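Local atomic coordinates of sterol regulatory element-binding protein cleavage-activating protein (Schizosaccharomyces pombe, PDB entry 4YHC), a protein that escorts the membrane-bound transcription factor precursor sre1 for its processing when sterol or oxygen is low, the part here being the WD40 domain of the escort. Residues 148-153 with 166-171; 123-128 with 138-143; 287-292 with 302-307; 228-233 with 268-273. The protein carries 9 engineered substitutions. All coordinates share one frame; numbering follows the deposited sequence.

Contact 1. Residues 148-153 with 166-171; sequences EIQVFS and VEKFQL
Lys168 leaves its strand with CG anti to the backbone N (chi1 -173°) and runs on extended, while Glu148 bends at chi2 (137°), and the two side chains meet on one face of the sheet. Glu148 OE2 lies 3.4 Å from Lys168 CE and 3.8 Å from Lys168 NZ, a long salt bridge. Gln170 OE1 lies 3.7 Å from Glu148 CG, its amide plane nearly perpendicular to the carboxylate. An alanine in place of Glu148 would probably leave the Lys168 ammonium without this negative mate and open a gap beside Gln170 OE1. On the other face Ile149 CG2 packs obliquely against Phe169 CD2 at 4.1 Å, and Val151 CG1 lies beside Glu167 CB. The backbones are antiparallel, with Ile149 and Phe169 exchanging two hydrogen bonds. Farther along, Val151 O accepts from both Val166 N (2.8 Å) and Glu167 N (3.2 Å): Val166 and Glu167 together face Val151 in a classic beta bulge. Strand 161-170 is the outermost of its four-stranded blade; strand 148-156 has strand 136-144 on its other flank, and Phe169 stacks on Tyr201 of the next blade.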
loop_
_atom_site.group_PDB
_atom_site.type_symbol
_atom_site.label_atom_id
_atom_site.label_comp_id
_atom_site.label_asym_id
_atom_site.label_seq_id
_atom_site.Cartn_x
_atom_site.Cartn_y
_atom_site.Cartn_z
ATOM N N GLU A 148 1.243 -0.843 22.666
ATOM C CA GLU A 148 1.142 0.588 22.966
ATOM C C GLU A 148 0.790 1.393 21.702
ATOM O O GLU A 148 1.388 1.183 20.662
ATOM C CB GLU A 148 2.513 1.009 23.482
ATOM C CG GLU A 148 2.546 2.013 24.585
ATOM C CD GLU A 148 3.558 1.641 25.662
ATOM O OE1 GLU A 148 4.237 0.588 25.508
ATOM O OE2 GLU A 148 3.661 2.398 26.670
ATOM N N ILE A 149 -0.193 2.281 21.792
ATOM C CA ILE A 149 -0.519 3.191 20.724
ATOM C C ILE A 149 -0.513 4.601 21.267
ATOM O O ILE A 149 -1.320 4.929 22.165
ATOM C CB ILE A 149 -1.926 2.939 20.180
ATOM C CG1 ILE A 149 -2.020 1.546 19.617
ATOM C CG2 ILE A 149 -2.275 3.945 19.101
ATOM C CD1 ILE A 149 -3.433 1.153 19.321
ATOM N N GLN A 150 0.323 5.451 20.655
ATOM C CA GLN A 150 0.423 6.868 20.981
ATOM C C GLN A 150 -0.111 7.730 19.868
ATOM O O GLN A 150 0.159 7.508 18.656
ATOM C CB GLN A 150 1.868 7.266 21.263
ATOM C CG GLN A 150 2.557 6.365 22.270
ATOM C CD GLN A 150 3.990 6.721 22.515
ATOM O OE1 GLN A 150 4.339 7.884 22.585
ATOM N NE2 GLN A 150 4.838 5.709 22.671
ATOM N N VAL A 151 -0.862 8.751 20.248
ATOM C CA VAL A 151 -1.333 9.708 19.245
ATOM C C VAL A 151 -0.988 11.134 19.558
ATOM O O VAL A 151 -1.225 11.622 20.652
ATOM C CB VAL A 151 -2.804 9.513 18.812
ATOM C CG1 VAL A 151 -3.483 8.376 19.549
ATOM C CG2 VAL A 151 -3.578 10.800 18.763
ATOM N N PHE A 152 -0.315 11.738 18.577
ATOM C CA PHE A 152 0.261 13.044 18.685
ATOM C C PHE A 152 -0.545 13.984 17.854
ATOM O O PHE A 152 -0.993 13.654 16.771
ATOM C CB PHE A 152 1.659 13.063 18.178
ATOM C CG PHE A 152 2.638 12.285 19.013
ATOM C CD1 PHE A 152 2.901 10.973 18.750
ATOM C CD2 PHE A 152 3.391 12.920 20.000
ATOM C CE1 PHE A 152 3.827 10.257 19.488
ATOM C CE2 PHE A 152 4.340 12.227 20.713
ATOM C CZ PHE A 152 4.567 10.895 20.465
ATOM N N SER A 153 -0.782 15.170 18.386
ATOM C CA SER A 153 -1.401 16.225 17.584
ATOM C C SER A 153 -0.269 17.057 17.034
ATOM O O SER A 153 0.628 17.499 17.774
ATOM C CB SER A 153 -2.337 17.115 18.419
ATOM O OG SER A 153 -2.828 18.142 17.590
ATOM N N VAL A 166 -1.237 13.427 22.761
ATOM C CA VAL A 166 -2.577 13.721 23.255
ATOM C C VAL A 166 -3.250 12.466 23.816
ATOM O O VAL A 166 -4.015 12.561 24.738
ATOM C CB VAL A 166 -3.504 14.433 22.231
ATOM C CG1 VAL A 166 -3.182 15.912 22.112
ATOM C CG2 VAL A 166 -3.469 13.791 20.877
ATOM N N GLU A 167 -2.961 11.283 23.286
ATOM C CA GLU A 167 -3.634 10.079 23.748
ATOM C C GLU A 167 -2.620 9.006 23.807
ATOM O O GLU A 167 -1.602 9.072 23.106
ATOM C CB GLU A 167 -4.689 9.648 22.779
ATOM C CG GLU A 167 -5.879 10.548 22.678
ATOM C CD GLU A 167 -6.864 10.360 23.810
ATOM O OE1 GLU A 167 -6.547 9.707 24.829
ATOM O OE2 GLU A 167 -7.962 10.891 23.665
ATOM N N LYS A 168 -2.890 8.010 24.640
ATOM C CA LYS A 168 -2.048 6.849 24.724
ATOM C C LYS A 168 -2.895 5.672 25.071
ATOM O O LYS A 168 -3.678 5.758 25.987
ATOM C CB LYS A 168 -1.043 7.051 25.805
ATOM C CG LYS A 168 -0.012 5.953 25.868
ATOM C CD LYS A 168 1.241 6.488 26.523
ATOM C CE LYS A 168 2.396 5.517 26.400
ATOM N NZ LYS A 168 3.580 6.141 27.061
ATOM N N PHE A 169 -2.761 4.565 24.366
ATOM C CA PHE A 169 -3.585 3.412 24.679
ATOM C C PHE A 169 -2.687 2.222 24.827
ATOM O O PHE A 169 -1.559 2.198 24.336
ATOM C CB PHE A 169 -4.585 3.115 23.582
ATOM C CG PHE A 169 -5.351 4.317 23.076
ATOM C CD1 PHE A 169 -6.042 5.147 23.937
ATOM C CD2 PHE A 169 -5.433 4.575 21.704
ATOM C CE1 PHE A 169 -6.749 6.243 23.448
ATOM C CE2 PHE A 169 -6.154 5.664 21.220
ATOM C CZ PHE A 169 -6.815 6.491 22.101
ATOM N N GLN A 170 -3.208 1.201 25.486
ATOM C CA GLN A 170 -2.470 -0.000 25.697
ATOM C C GLN A 170 -3.411 -1.151 25.410
ATOM O O GLN A 170 -4.511 -1.218 25.932
ATOM C CB GLN A 170 -1.964 -0.063 27.138
ATOM C CG GLN A 170 -1.272 -1.389 27.459
ATOM C CD GLN A 170 -0.051 -1.611 26.580
ATOM O OE1 GLN A 170 0.691 -0.664 26.297
ATOM N NE2 GLN A 170 0.161 -2.847 26.132
ATOM N N LEU A 171 -2.959 -2.056 24.565
ATOM C CA LEU A 171 -3.709 -3.241 24.256
ATOM C C LEU A 171 -3.218 -4.373 25.166
ATOM O O LEU A 171 -2.072 -4.397 25.570
ATOM C CB LEU A 171 -3.506 -3.617 22.781
ATOM C CG LEU A 171 -4.542 -3.081 21.793
ATOM C CD1 LEU A 171 -4.856 -1.601 21.944
ATOM C CD2 LEU A 171 -4.085 -3.384 20.376
#

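Contact 2. Residues 123-128 with 138-143; sequences VFWMPG and FELVVV
Strands 121-127 and 136-144 are the first two of a four-stranded antiparallel propeller blade, lying within the predicted third WD repeat, and Trp125 and Phe138 meet near the end of this hairpin where the chain turns. Trp125 has CG anti to the carbonyl carbon (chi1 -69°), which starts the indole off on the face it shares with Leu140. The pair with Phe138 is edge-to-face: the six-membered ring of Trp125 points its CE3-CZ3 rim at the face of Phe138, with planes at 83° and centroids 4.9 Å apart. CE3 of Trp125 comes to 3.6 Å from CG of Phe138, above the plane but offset toward the rim. The five-membered ring of the same indole receives Leu140 CD2 over one face, a CH-pi contact 4.1 Å from the ring centroid. That methyl also presses on Val123 CG1 at 3.3 Å, tighter than usual van der Waals contact. On the opposite face of the sheet Phe124 offers its edge to Val141, CD2 to CB 3.8 Å, and its CE2 reaches Val143 CG2 at 3.6 Å. Paired backbone bonds join Phe124 with Val141 and Met126 with Glu139. An alanine at Phe138 would probably open a gap beside the CE3-CZ3 rim of Trp125 and leave that end of the indole less firmly held. The indole's polar NE1 is bonded to Ser90 OG of the preceding blade, which fixes the ring from its other end. The side-chain packing is thus mainly apolar, and the buried indole N-H has its acceptor in the neighbouring blade.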
loop_
_atom_site.group_PDB
_atom_site.type_symbol
_atom_site.label_atom_id
_atom_site.label_comp_id
_atom_site.label_asym_id
_atom_site.label_seq_id
_atom_site.Cartn_x
_atom_site.Cartn_y
_atom_site.Cartn_z
ATOM N N VAL A 123 3.942 3.775 11.881
ATOM C CA VAL A 123 3.514 5.160 12.013
ATOM C C VAL A 123 2.575 5.609 10.921
ATOM O O VAL A 123 2.813 5.271 9.808
ATOM C CB VAL A 123 4.738 6.087 11.970
ATOM C CG1 VAL A 123 4.263 7.530 12.060
ATOM C CG2 VAL A 123 5.678 5.779 13.120
ATOM N N PHE A 124 1.527 6.371 11.231
ATOM C CA PHE A 124 0.513 6.767 10.248
ATOM C C PHE A 124 0.181 8.186 10.517
ATOM O O PHE A 124 0.034 8.541 11.657
ATOM C CB PHE A 124 -0.880 6.111 10.510
ATOM C CG PHE A 124 -0.828 4.703 10.844
ATOM C CD1 PHE A 124 -0.461 3.805 9.918
ATOM C CD2 PHE A 124 -1.200 4.275 12.102
ATOM C CE1 PHE A 124 -0.428 2.479 10.208
ATOM C CE2 PHE A 124 -1.153 2.954 12.422
ATOM C CZ PHE A 124 -0.757 2.048 11.472
ATOM N N TRP A 125 0.014 8.969 9.470
ATOM C CA TRP A 125 -0.568 10.308 9.538
ATOM C C TRP A 125 -2.073 10.269 9.270
ATOM O O TRP A 125 -2.527 9.617 8.309
ATOM C CB TRP A 125 0.021 11.147 8.425
ATOM C CG TRP A 125 1.490 11.508 8.556
ATOM C CD1 TRP A 125 2.530 10.666 8.513
ATOM C CD2 TRP A 125 2.030 12.803 8.645
ATOM N NE1 TRP A 125 3.691 11.349 8.546
ATOM C CE2 TRP A 125 3.411 12.678 8.623
ATOM C CE3 TRP A 125 1.471 14.076 8.679
ATOM C CZ2 TRP A 125 4.291 13.793 8.709
ATOM C CZ3 TRP A 125 2.328 15.195 8.708
ATOM C CH2 TRP A 125 3.712 15.045 8.759
ATOM N N MET A 126 -2.850 10.989 10.059
ATOM C CA MET A 126 -4.255 11.094 9.751
ATOM C C MET A 126 -4.686 12.568 9.789
ATOM O O MET A 126 -4.253 13.307 10.641
ATOM C CB MET A 126 -5.076 10.274 10.716
ATOM C CG MET A 126 -4.590 8.784 10.780
ATOM S SD MET A 126 -5.603 7.817 11.880
ATOM C CE MET A 126 -6.801 7.308 10.703
ATOM N N PRO A 127 -5.558 12.965 8.886
ATOM C CA PRO A 127 -5.965 14.377 8.830
ATOM C C PRO A 127 -6.707 14.731 10.095
ATOM O O PRO A 127 -7.480 13.931 10.547
ATOM C CB PRO A 127 -6.899 14.456 7.604
ATOM C CG PRO A 127 -7.331 13.037 7.316
ATOM C CD PRO A 127 -6.275 12.110 7.914
ATOM N N GLY A 128 -6.368 15.853 10.728
ATOM C CA GLY A 128 -7.156 16.378 11.841
ATOM C C GLY A 128 -8.095 17.467 11.353
ATOM O O GLY A 128 -8.843 17.282 10.409
ATOM N N PHE A 138 -2.807 17.528 11.965
ATOM C CA PHE A 138 -2.740 16.092 11.722
ATOM C C PHE A 138 -2.748 15.389 13.044
ATOM O O PHE A 138 -2.319 15.949 14.041
ATOM C CB PHE A 138 -1.445 15.660 11.002
ATOM C CG PHE A 138 -1.279 16.217 9.620
ATOM C CD1 PHE A 138 -1.916 15.621 8.510
ATOM C CD2 PHE A 138 -0.538 17.355 9.414
ATOM C CE1 PHE A 138 -1.748 16.128 7.241
ATOM C CE2 PHE A 138 -0.373 17.871 8.129
ATOM C CZ PHE A 138 -0.982 17.275 7.053
ATOM N N GLU A 139 -3.202 14.134 13.027
ATOM C CA GLU A 139 -2.838 13.183 14.056
ATOM C C GLU A 139 -1.787 12.205 13.576
ATOM O O GLU A 139 -1.929 11.610 12.514
ATOM C CB GLU A 139 -4.084 12.496 14.550
ATOM C CG GLU A 139 -4.992 13.502 15.244
ATOM C CD GLU A 139 -6.293 12.905 15.695
ATOM O OE1 GLU A 139 -7.044 12.424 14.804
ATOM O OE2 GLU A 139 -6.528 12.912 16.941
ATOM N N LEU A 140 -0.702 12.092 14.333
ATOM C CA LEU A 140 0.398 11.230 14.006
ATOM C C LEU A 140 0.319 10.079 14.968
ATOM O O LEU A 140 0.493 10.274 16.203
ATOM C CB LEU A 140 1.748 11.930 14.183
ATOM C CG LEU A 140 2.867 11.874 13.176
ATOM C CD1 LEU A 140 4.203 12.276 13.825
ATOM C CD2 LEU A 140 2.993 10.563 12.425
ATOM N N VAL A 141 0.094 8.883 14.443
ATOM C CA VAL A 141 -0.124 7.724 15.290
ATOM C C VAL A 141 1.086 6.816 15.245
ATOM O O VAL A 141 1.601 6.440 14.174
ATOM C CB VAL A 141 -1.374 6.961 14.842
ATOM C CG1 VAL A 141 -1.632 5.734 15.711
ATOM C CG2 VAL A 141 -2.597 7.894 14.857
ATOM N N VAL A 142 1.534 6.418 16.418
ATOM C CA VAL A 142 2.665 5.556 16.559
ATOM C C VAL A 142 2.235 4.299 17.248
ATOM O O VAL A 142 1.761 4.336 18.397
ATOM C CB VAL A 142 3.761 6.251 17.406
ATOM C CG1 VAL A 142 4.979 5.357 17.540
ATOM C CG2 VAL A 142 4.170 7.526 16.717
ATOM N N VAL A 143 2.376 3.186 16.554
ATOM C CA VAL A 143 1.942 1.908 17.052
ATOM C C VAL A 143 3.147 1.036 17.325
ATOM O O VAL A 143 4.013 0.837 16.450
ATOM C CB VAL A 143 0.984 1.172 16.069
ATOM C CG1 VAL A 143 0.510 -0.150 16.660
ATOM C CG2 VAL A 143 -0.229 2.046 15.734
#

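Contact 3. Residues 287-292 with 302-307; sequences ISFCFT and YYYGNE
Tyr304 and Phe289 cross at about a right angle, the edge of the tyrosine ring directed at the face of the phenylalanine in an offset edge-to-face pair. Their planes make 67° and the centroids are 5.3 Å apart. The touching atom is Tyr304 CE1, 3.4 Å from Phe289 CE2, and the hydroxyl oxygen follows alongside the same CD2-CE2 side of the phenyl ring. The CD1 edge of Tyr304 has a further neighbour: Ile287 O lies near the ring plane, 3.4 Å from CD1. A second aromatic pair, Phe291 with Tyr302, is oblique. Phe291 carries CG between the backbone N and the carbonyl carbon (chi1 64°), and its CZ meets Tyr302 CE1 at 3.6 Å with the planes 43° apart. On the reverse face of the sheet Ser288 OG lies in the plane of the Tyr303 ring, 3.4 Å from CD1; that hydroxyl is hydrogen-bonded to Gly361 O. The backbones pair antiparallel, Ile287 with Tyr304 and Phe289 with Tyr302, each pair making two bonds, of which Phe289 N to Tyr302 O is 2.7 Å. Phe258 adds its ring to both Phe289 and Tyr304, extending the aromatic cluster to strand 253-259 of the preceding blade. This is a beta hairpin of strands 281-292 and 299-304, with aromatic side chains filling the space between consecutive blades, as in a beta-propeller.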
loop_
_atom_site.group_PDB
_atom_site.type_symbol
_atom_site.label_atom_id
_atom_site.label_comp_id
_atom_site.label_asym_id
_atom_site.label_seq_id
_atom_site.Cartn_x
_atom_site.Cartn_y
_atom_site.Cartn_z
ATOM N N ILE A 287 -12.777 -6.628 -7.541
ATOM C CA ILE A 287 -12.007 -6.688 -6.301
ATOM C C ILE A 287 -10.900 -7.681 -6.570
ATOM O O ILE A 287 -11.173 -8.768 -7.139
ATOM C CB ILE A 287 -12.855 -7.226 -5.149
ATOM C CG1 ILE A 287 -14.182 -6.510 -5.070
ATOM C CG2 ILE A 287 -12.094 -7.148 -3.816
ATOM C CD1 ILE A 287 -15.126 -7.086 -4.015
ATOM N N SER A 288 -9.701 -7.391 -6.082
ATOM C CA SER A 288 -8.526 -8.279 -6.249
ATOM C C SER A 288 -7.877 -8.431 -4.914
ATOM O O SER A 288 -7.693 -7.414 -4.149
ATOM C CB SER A 288 -7.492 -7.696 -7.161
ATOM O OG SER A 288 -7.936 -7.486 -8.470
ATOM N N PHE A 289 -7.495 -9.680 -4.619
ATOM C CA PHE A 289 -6.742 -10.019 -3.388
ATOM C C PHE A 289 -5.381 -10.528 -3.820
ATOM O O PHE A 289 -5.290 -11.238 -4.844
ATOM C CB PHE A 289 -7.371 -11.151 -2.560
ATOM C CG PHE A 289 -8.735 -10.904 -2.071
ATOM C CD1 PHE A 289 -9.136 -9.637 -1.632
ATOM C CD2 PHE A 289 -9.638 -11.918 -1.974
ATOM C CE1 PHE A 289 -10.420 -9.400 -1.152
ATOM C CE2 PHE A 289 -10.916 -11.684 -1.481
ATOM C CZ PHE A 289 -11.321 -10.393 -1.113
ATOM N N CYS A 290 -4.371 -10.234 -3.022
ATOM C CA CYS A 290 -3.035 -10.768 -3.161
ATOM C C CYS A 290 -2.654 -11.336 -1.834
ATOM O O CYS A 290 -2.836 -10.714 -0.810
ATOM C CB CYS A 290 -2.015 -9.665 -3.530
ATOM S SG CYS A 290 -0.318 -10.278 -3.691
ATOM N N PHE A 291 -2.076 -12.520 -1.853
ATOM C CA PHE A 291 -1.576 -13.181 -0.609
ATOM C C PHE A 291 -0.549 -14.285 -0.924
ATOM O O PHE A 291 -0.365 -14.656 -2.086
ATOM C CB PHE A 291 -2.748 -13.693 0.245
ATOM C CG PHE A 291 -3.535 -14.761 -0.420
ATOM C CD1 PHE A 291 -4.617 -14.471 -1.218
ATOM C CD2 PHE A 291 -3.152 -16.090 -0.261
ATOM C CE1 PHE A 291 -5.347 -15.490 -1.806
ATOM C CE2 PHE A 291 -3.851 -17.102 -0.852
ATOM C CZ PHE A 291 -4.945 -16.815 -1.636
ATOM N N THR A 292 0.165 -14.700 0.113
ATOM C CA THR A 292 1.016 -15.883 0.078
ATOM C C THR A 292 0.308 -17.023 0.723
ATOM O O THR A 292 -0.242 -16.933 1.813
ATOM C CB THR A 292 2.341 -15.611 0.772
ATOM O OG1 THR A 292 2.947 -14.512 0.085
ATOM C CG2 THR A 292 3.316 -16.844 0.704
ATOM N N TYR A 302 -6.264 -13.358 -6.579
ATOM C CA TYR A 302 -7.634 -13.683 -6.856
ATOM C C TYR A 302 -8.314 -12.401 -7.310
ATOM O O TYR A 302 -8.198 -11.340 -6.616
ATOM C CB TYR A 302 -8.309 -14.182 -5.596
ATOM C CG TYR A 302 -8.085 -15.620 -5.245
ATOM C CD1 TYR A 302 -6.816 -16.146 -5.156
ATOM C CD2 TYR A 302 -9.161 -16.444 -4.941
ATOM C CE1 TYR A 302 -6.604 -17.464 -4.782
ATOM C CE2 TYR A 302 -8.971 -17.785 -4.589
ATOM C CZ TYR A 302 -7.687 -18.272 -4.511
ATOM O OH TYR A 302 -7.519 -19.524 -4.102
ATOM N N TYR A 303 -8.926 -12.479 -8.462
ATOM C CA TYR A 303 -9.645 -11.385 -9.103
ATOM C C TYR A 303 -11.126 -11.750 -9.232
ATOM O O TYR A 303 -11.495 -12.844 -9.796
ATOM C CB TYR A 303 -9.050 -11.129 -10.491
ATOM C CG TYR A 303 -9.823 -10.128 -11.310
ATOM C CD1 TYR A 303 -9.630 -8.733 -11.129
ATOM C CD2 TYR A 303 -10.732 -10.542 -12.273
ATOM C CE1 TYR A 303 -10.349 -7.804 -11.890
ATOM C CE2 TYR A 303 -11.433 -9.638 -13.047
ATOM C CZ TYR A 303 -11.215 -8.265 -12.856
ATOM O OH TYR A 303 -11.942 -7.380 -13.597
ATOM N N TYR A 304 -11.982 -10.875 -8.714
ATOM C CA TYR A 304 -13.425 -11.064 -8.774
ATOM C C TYR A 304 -14.078 -9.968 -9.605
ATOM O O TYR A 304 -13.858 -8.785 -9.360
ATOM C CB TYR A 304 -14.036 -11.038 -7.372
ATOM C CG TYR A 304 -13.413 -11.985 -6.376
ATOM C CD1 TYR A 304 -12.337 -11.592 -5.599
ATOM C CD2 TYR A 304 -13.915 -13.266 -6.200
ATOM C CE1 TYR A 304 -11.769 -12.452 -4.681
ATOM C CE2 TYR A 304 -13.354 -14.133 -5.284
ATOM C CZ TYR A 304 -12.281 -13.719 -4.528
ATOM O OH TYR A 304 -11.717 -14.573 -3.614
ATOM N N GLY A 305 -14.890 -10.361 -10.578
ATOM C CA GLY A 305 -15.656 -9.395 -11.342
ATOM C C GLY A 305 -15.746 -9.644 -12.832
ATOM O O GLY A 305 -14.898 -10.310 -13.421
ATOM N N ASN A 306 -16.790 -9.093 -13.440
ATOM C CA ASN A 306 -16.959 -9.134 -14.884
ATOM C C ASN A 306 -16.307 -7.913 -15.519
ATOM O O ASN A 306 -16.249 -7.793 -16.740
ATOM C CB ASN A 306 -18.442 -9.191 -15.251
ATOM C CG ASN A 306 -19.196 -10.244 -14.467
ATOM O OD1 ASN A 306 -18.698 -10.769 -13.473
ATOM N ND2 ASN A 306 -20.406 -10.563 -14.913
ATOM N N GLU A 307 -15.821 -7.010 -14.668
ATOM C CA GLU A 307 -15.092 -5.817 -15.099
ATOM C C GLU A 307 -15.995 -4.629 -15.431
ATOM O O GLU A 307 -17.218 -4.761 -15.502
ATOM C CB GLU A 307 -14.166 -6.134 -16.277
ATOM C CG GLU A 307 -13.393 -4.937 -16.812
ATOM C CD GLU A 307 -12.671 -4.163 -15.724
ATOM O OE1 GLU A 307 -12.004 -3.162 -16.053
ATOM O OE2 GLU A 307 -12.768 -4.553 -14.542
#

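Contact 4. Residues 228-233 with 268-273; sequences YGIAMA and FSVGVS
Aromatic packing comes first: the Tyr228 ring lies with one face over the backbone of Ser269 and Val270. Ser269 CA makes a CH-pi contact, 4.0 Å from the ring centroid and 23° off the normal, while Val270 N stands above the ring centre, 3.5 Å from its plane. A chi1 of -171° sets CG of Tyr228 anti to the backbone N, and the ring continues from it over strand 269-273. The serine side chain adds to the same contact, Ser269 CB lying 3.6 Å from Tyr228 CE2. At the root of the tyrosine, CB faces the edge of the Phe268 ring, near its plane. Val270 O lies 3.4 Å from Tyr228 CE1, on the side of the ring that faces Val270 N.

Apolar contacts make up the second group. Val270 CB approaches Tyr228 CD1 at 3.7 Å, the two side chains crossing obliquely. Ile230 brings a single atom to bear, CD1, which is 4.0 Å from Val270 CG1 and 4.2 Å from Val272 CG1. It meets Val270 at about a right angle but Val272 tip to tip, so that one methyl bridges two valines of the other strand.

The two strands run nearly parallel, their axes 18° apart and 7.0 Å at closest approach. This is packing between the first strands of two consecutive sheets, consistent with neighbouring blades of a WD40 propeller. Strand 226-230 is bonded to strand 235-239 through Tyr228 and Phe237; strand 269-278 pairs instead with strand 281-292 of the following sheet, and Phe237 touches Ile230, Phe268 and Val270 between them.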
loop_
_atom_site.group_PDB
_atom_site.type_symbol
_atom_site.label_atom_id
_atom_site.label_comp_id
_atom_site.label_asym_id
_atom_site.label_seq_id
_atom_site.Cartn_x
_atom_site.Cartn_y
_atom_site.Cartn_z
ATOM N N TYR A 228 -6.766 -5.640 6.437
ATOM C CA TYR A 228 -6.400 -4.691 5.378
ATOM C C TYR A 228 -7.616 -3.790 5.211
ATOM O O TYR A 228 -8.749 -4.265 5.296
ATOM C CB TYR A 228 -6.051 -5.404 4.051
ATOM C CG TYR A 228 -5.469 -4.471 3.007
ATOM C CD1 TYR A 228 -6.321 -3.772 2.144
ATOM C CD2 TYR A 228 -4.105 -4.244 2.898
ATOM C CE1 TYR A 228 -5.830 -2.877 1.207
ATOM C CE2 TYR A 228 -3.606 -3.355 1.892
ATOM C CZ TYR A 228 -4.503 -2.685 1.106
ATOM O OH TYR A 228 -4.152 -1.812 0.134
ATOM N N GLY A 229 -7.399 -2.513 5.015
ATOM C CA GLY A 229 -8.541 -1.539 4.965
ATOM C C GLY A 229 -8.714 -0.875 3.605
ATOM O O GLY A 229 -7.744 -0.703 2.875
ATOM N N ILE A 230 -9.937 -0.579 3.210
ATOM C CA ILE A 230 -10.190 0.371 2.066
ATOM C C ILE A 230 -10.878 1.539 2.764
ATOM O O ILE A 230 -12.076 1.490 3.096
ATOM C CB ILE A 230 -11.102 -0.183 1.008
ATOM C CG1 ILE A 230 -10.672 -1.576 0.619
ATOM C CG2 ILE A 230 -11.330 0.772 -0.172
ATOM C CD1 ILE A 230 -9.861 -1.673 -0.581
ATOM N N ALA A 231 -10.098 2.570 2.994
ATOM C CA ALA A 231 -10.480 3.596 3.907
ATOM C C ALA A 231 -11.705 4.368 3.374
ATOM O O ALA A 231 -12.674 4.610 4.119
ATOM C CB ALA A 231 -9.285 4.532 4.168
ATOM N N MET A 232 -11.724 4.663 2.106
ATOM C CA MET A 232 -12.850 5.495 1.604
ATOM C C MET A 232 -14.217 4.780 1.598
ATOM O O MET A 232 -15.239 5.455 1.483
ATOM C CB MET A 232 -12.590 6.009 0.165
ATOM C CG MET A 232 -12.132 4.967 -0.817
ATOM S SD MET A 232 -11.846 5.628 -2.507
ATOM C CE MET A 232 -11.409 7.334 -2.150
ATOM N N ALA A 233 -14.204 3.435 1.647
ATOM C CA ALA A 233 -15.408 2.612 1.690
ATOM C C ALA A 233 -15.790 2.321 3.132
ATOM O O ALA A 233 -16.835 1.760 3.384
ATOM C CB ALA A 233 -15.165 1.303 0.887
ATOM N N PHE A 268 -1.374 -10.334 3.077
ATOM C CA PHE A 268 -2.605 -10.090 2.398
ATOM C C PHE A 268 -2.801 -8.594 2.010
ATOM O O PHE A 268 -2.635 -7.716 2.838
ATOM C CB PHE A 268 -3.746 -10.529 3.316
ATOM C CG PHE A 268 -5.142 -10.401 2.712
ATOM C CD1 PHE A 268 -5.659 -11.371 1.885
ATOM C CD2 PHE A 268 -5.965 -9.359 3.048
ATOM C CE1 PHE A 268 -6.936 -11.287 1.370
ATOM C CE2 PHE A 268 -7.229 -9.217 2.505
ATOM C CZ PHE A 268 -7.727 -10.185 1.659
ATOM N N SER A 269 -3.205 -8.323 0.789
ATOM C CA SER A 269 -3.634 -6.970 0.440
ATOM C C SER A 269 -4.810 -7.032 -0.519
ATOM O O SER A 269 -5.162 -8.135 -1.055
ATOM C CB SER A 269 -2.469 -6.140 -0.102
ATOM O OG SER A 269 -2.008 -6.736 -1.247
ATOM N N VAL A 270 -5.444 -5.861 -0.712
ATOM C CA VAL A 270 -6.640 -5.775 -1.544
ATOM C C VAL A 270 -6.539 -4.615 -2.470
ATOM O O VAL A 270 -6.105 -3.571 -2.064
ATOM C CB VAL A 270 -7.911 -5.592 -0.702
ATOM C CG1 VAL A 270 -9.209 -5.535 -1.567
ATOM C CG2 VAL A 270 -7.978 -6.663 0.344
ATOM N N GLY A 271 -6.964 -4.754 -3.689
ATOM C CA GLY A 271 -7.219 -3.515 -4.495
ATOM C C GLY A 271 -8.610 -3.612 -5.103
ATOM O O GLY A 271 -9.091 -4.732 -5.361
ATOM N N VAL A 272 -9.271 -2.477 -5.292
ATOM C CA VAL A 272 -10.555 -2.405 -5.988
ATOM C C VAL A 272 -10.507 -1.363 -7.140
ATOM O O VAL A 272 -9.735 -0.364 -7.113
ATOM C CB VAL A 272 -11.718 -2.120 -5.018
ATOM C CG1 VAL A 272 -11.860 -3.192 -3.931
ATOM C CG2 VAL A 272 -11.516 -0.773 -4.348
ATOM N N SER A 273 -11.289 -1.620 -8.185
ATOM C CA SER A 273 -11.236 -0.838 -9.390
ATOM C C SER A 273 -12.426 0.068 -9.613
ATOM O O SER A 273 -13.537 -0.222 -9.193
ATOM C CB SER A 273 -10.979 -1.713 -10.605
ATOM O OG SER A 273 -12.157 -2.415 -10.991
#

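Contacts 1 and 2 share one blade: strands 136-144 and 148-156 are neighbours, joined by probable hydrogen bonds such as Gln150 O to Val142 N at 2.8 Å, and their centres are 10 Å apart. Contacts 3 and 4 are tied likewise through strands 269-278 and 281-292, with Ser288 O to Gly271 N at 2.8 Å and centres 11 Å apart. Contacts 1 and 3 lie on opposite sides of the chain's centre, about 35 Å between centres, whereas contacts 2 and 4 come within about 8 Å at their nearest atoms. All four contacts fall within the region that, by similarity, interacts with sre1.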